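Local coordinates for protein winged BEAN albumin 1 (Psophocarpus tetragonolobus, PDB 1WBA) that serves as a 2S seed storage protein and belongs to the leguminous Kunitz-type protease inhibitor family, at residues S139-G145 against V157-D163. Numbering follows the deposited sequence.
Sequences SPCKNIG and VVSYQSD
With CG anti to the carbonyl carbon (chi1 -54°) and the chain extended beyond it, Lys142 reaches obliquely past the ring of Tyr160, which, its CG likewise anti to the carbonyl carbon (chi1 -69°), starts away from 139-145 but brings its ring back alongside it. The two residues meet at the open end of the antiparallel hairpin formed by strands 142-148 and 154-159 in the beta-trefoil fold of Kunitz-type inhibitors. CE of Lys142 lies over one ring face, 4.0 Å from the centroid, a CH-pi contact, while the carbonyl O of Cys141 sits at the ring edge in its plane. Pro140 CD comes within 3.5 Å of Tyr160 OH. Lys142 NZ makes a weak hydrogen bond to a water that donates to Val158 O. An alanine in place of Lys142 would probably leave the face of the Tyr160 ring without the CE that lies over it and the water without its lysine partner. Further along, Ser159 N to Asn143 O (3.0 Å) and the reciprocal Gly145-Val157 bonds zip the strands together; Asn143 N to Ser159 O is weak. On the buried side, Ile144 and Val158 lie side by side. A CB at Gly145 would run into Asp163 O and Ser162 CB. Where the chain turns off the strand, Ser159 OG and Ser162 OG share a hydrogen bond of 2.8 Å.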
loop_
_atom_site.group_PDB
_atom_site.type_symbol
_atom_site.label_atom_id
_atom_site.label_comp_id
_atom_site.label_asym_id
_atom_site.label_seq_id
_atom_site.Cartn_x
_atom_site.Cartn_y
_atom_site.Cartn_z
ATOM N N SER A 139 10.544 -3.063 -15.208
ATOM C CA SER A 139 10.390 -4.442 -14.789
ATOM C C SER A 139 8.896 -4.785 -14.660
ATOM O O SER A 139 8.051 -3.890 -14.541
ATOM C CB SER A 139 11.121 -4.627 -13.451
ATOM O OG SER A 139 11.112 -5.969 -12.997
ATOM N N PRO A 140 8.548 -6.082 -14.790
ATOM C CA PRO A 140 7.138 -6.471 -14.670
ATOM C C PRO A 140 6.653 -6.188 -13.244
ATOM O O PRO A 140 7.444 -6.135 -12.305
ATOM C CB PRO A 140 7.164 -7.978 -14.951
ATOM C CG PRO A 140 8.382 -8.157 -15.812
ATOM C CD PRO A 140 9.386 -7.243 -15.142
ATOM N N CYS A 141 5.347 -6.044 -13.085
ATOM C CA CYS A 141 4.758 -5.753 -11.786
ATOM C C CYS A 141 4.672 -6.978 -10.885
ATOM O O CYS A 141 4.508 -8.113 -11.363
ATOM C CB CYS A 141 3.367 -5.150 -11.981
ATOM S SG CYS A 141 3.375 -3.668 -13.028
ATOM N N LYS A 142 4.729 -6.737 -9.579
ATOM C CA LYS A 142 4.674 -7.795 -8.589
ATOM C C LYS A 142 3.495 -7.577 -7.668
ATOM O O LYS A 142 3.052 -6.438 -7.454
ATOM C CB LYS A 142 5.959 -7.791 -7.772
ATOM C CG LYS A 142 7.188 -7.859 -8.633
ATOM C CD LYS A 142 8.472 -7.795 -7.848
ATOM C CE LYS A 142 9.628 -8.072 -8.787
ATOM N NZ LYS A 142 10.930 -8.087 -8.095
ATOM N N ASN A 143 3.008 -8.666 -7.094
ATOM C CA ASN A 143 1.885 -8.597 -6.176
ATOM C C ASN A 143 2.338 -8.174 -4.802
ATOM O O ASN A 143 3.508 -8.355 -4.434
ATOM C CB ASN A 143 1.244 -9.964 -6.026
ATOM C CG ASN A 143 0.551 -10.407 -7.269
ATOM O OD1 ASN A 143 -0.307 -9.700 -7.804
ATOM N ND2 ASN A 143 0.912 -11.581 -7.748
ATOM N N ILE A 144 1.412 -7.595 -4.053
ATOM C CA ILE A 144 1.695 -7.214 -2.680
ATOM C C ILE A 144 0.877 -8.163 -1.810
ATOM O O ILE A 144 -0.349 -8.231 -1.936
ATOM C CB ILE A 144 1.348 -5.735 -2.398
ATOM C CG1 ILE A 144 2.269 -4.834 -3.246
ATOM C CG2 ILE A 144 1.507 -5.424 -0.889
ATOM C CD1 ILE A 144 1.892 -3.374 -3.253
ATOM N N GLY A 145 1.566 -8.926 -0.969
ATOM C CA GLY A 145 0.891 -9.868 -0.103
ATOM C C GLY A 145 1.380 -9.740 1.327
ATOM O O GLY A 145 2.121 -8.818 1.666
ATOM N N VAL A 157 4.706 -7.713 1.835
ATOM C CA VAL A 157 5.830 -8.068 0.979
ATOM C C VAL A 157 5.479 -7.993 -0.511
ATOM O O VAL A 157 4.310 -8.092 -0.903
ATOM C CB VAL A 157 6.397 -9.455 1.334
ATOM C CG1 VAL A 157 6.789 -9.486 2.806
ATOM C CG2 VAL A 157 5.394 -10.544 1.040
ATOM N N VAL A 158 6.502 -7.819 -1.335
ATOM C CA VAL A 158 6.310 -7.696 -2.770
ATOM C C VAL A 158 7.008 -8.823 -3.528
ATOM O O VAL A 158 8.222 -9.000 -3.416
ATOM C CB VAL A 158 6.862 -6.325 -3.273
ATOM C CG1 VAL A 158 6.646 -6.151 -4.774
ATOM C CG2 VAL A 158 6.198 -5.184 -2.527
ATOM N N SER A 159 6.238 -9.605 -4.272
ATOM C CA SER A 159 6.809 -10.658 -5.086
ATOM C C SER A 159 5.807 -11.136 -6.122
ATOM O O SER A 159 4.597 -10.902 -6.000
ATOM C CB SER A 159 7.324 -11.832 -4.238
ATOM O OG SER A 159 6.306 -12.750 -3.913
ATOM N N TYR A 160 6.336 -11.746 -7.178
ATOM C CA TYR A 160 5.525 -12.297 -8.265
ATOM C C TYR A 160 4.616 -13.390 -7.717
ATOM O O TYR A 160 3.494 -13.580 -8.171
ATOM C CB TYR A 160 6.441 -12.945 -9.319
ATOM C CG TYR A 160 7.303 -11.993 -10.112
ATOM C CD1 TYR A 160 6.758 -10.847 -10.692
ATOM C CD2 TYR A 160 8.660 -12.259 -10.322
ATOM C CE1 TYR A 160 7.531 -9.992 -11.457
ATOM C CE2 TYR A 160 9.447 -11.408 -11.097
ATOM C CZ TYR A 160 8.871 -10.274 -11.660
ATOM O OH TYR A 160 9.628 -9.412 -12.423
ATOM N N GLN A 161 5.113 -14.080 -6.701
ATOM C CA GLN A 161 4.403 -15.206 -6.121
ATOM C C GLN A 161 3.553 -14.945 -4.881
ATOM O O GLN A 161 2.913 -15.866 -4.367
ATOM C CB GLN A 161 5.406 -16.350 -5.891
ATOM N N SER A 162 3.507 -13.699 -4.421
ATOM C CA SER A 162 2.703 -13.385 -3.245
ATOM C C SER A 162 1.225 -13.502 -3.572
ATOM O O SER A 162 0.792 -13.097 -4.651
ATOM C CB SER A 162 2.977 -11.962 -2.742
ATOM O OG SER A 162 4.285 -11.844 -2.208
ATOM N N ASP A 163 0.471 -14.099 -2.653
ATOM C CA ASP A 163 -0.971 -14.225 -2.802
ATOM C C ASP A 163 -1.408 -12.790 -2.493
ATOM O O ASP A 163 -1.125 -12.284 -1.417
ATOM C CB ASP A 163 -1.495 -15.216 -1.759
ATOM C CG ASP A 163 -2.996 -15.417 -1.832
ATOM O OD1 ASP A 163 -3.549 -15.442 -2.956
ATOM O OD2 ASP A 163 -3.613 -15.558 -0.750
HETATM O O HOH W 1 10.470 -9.585 -5.143
#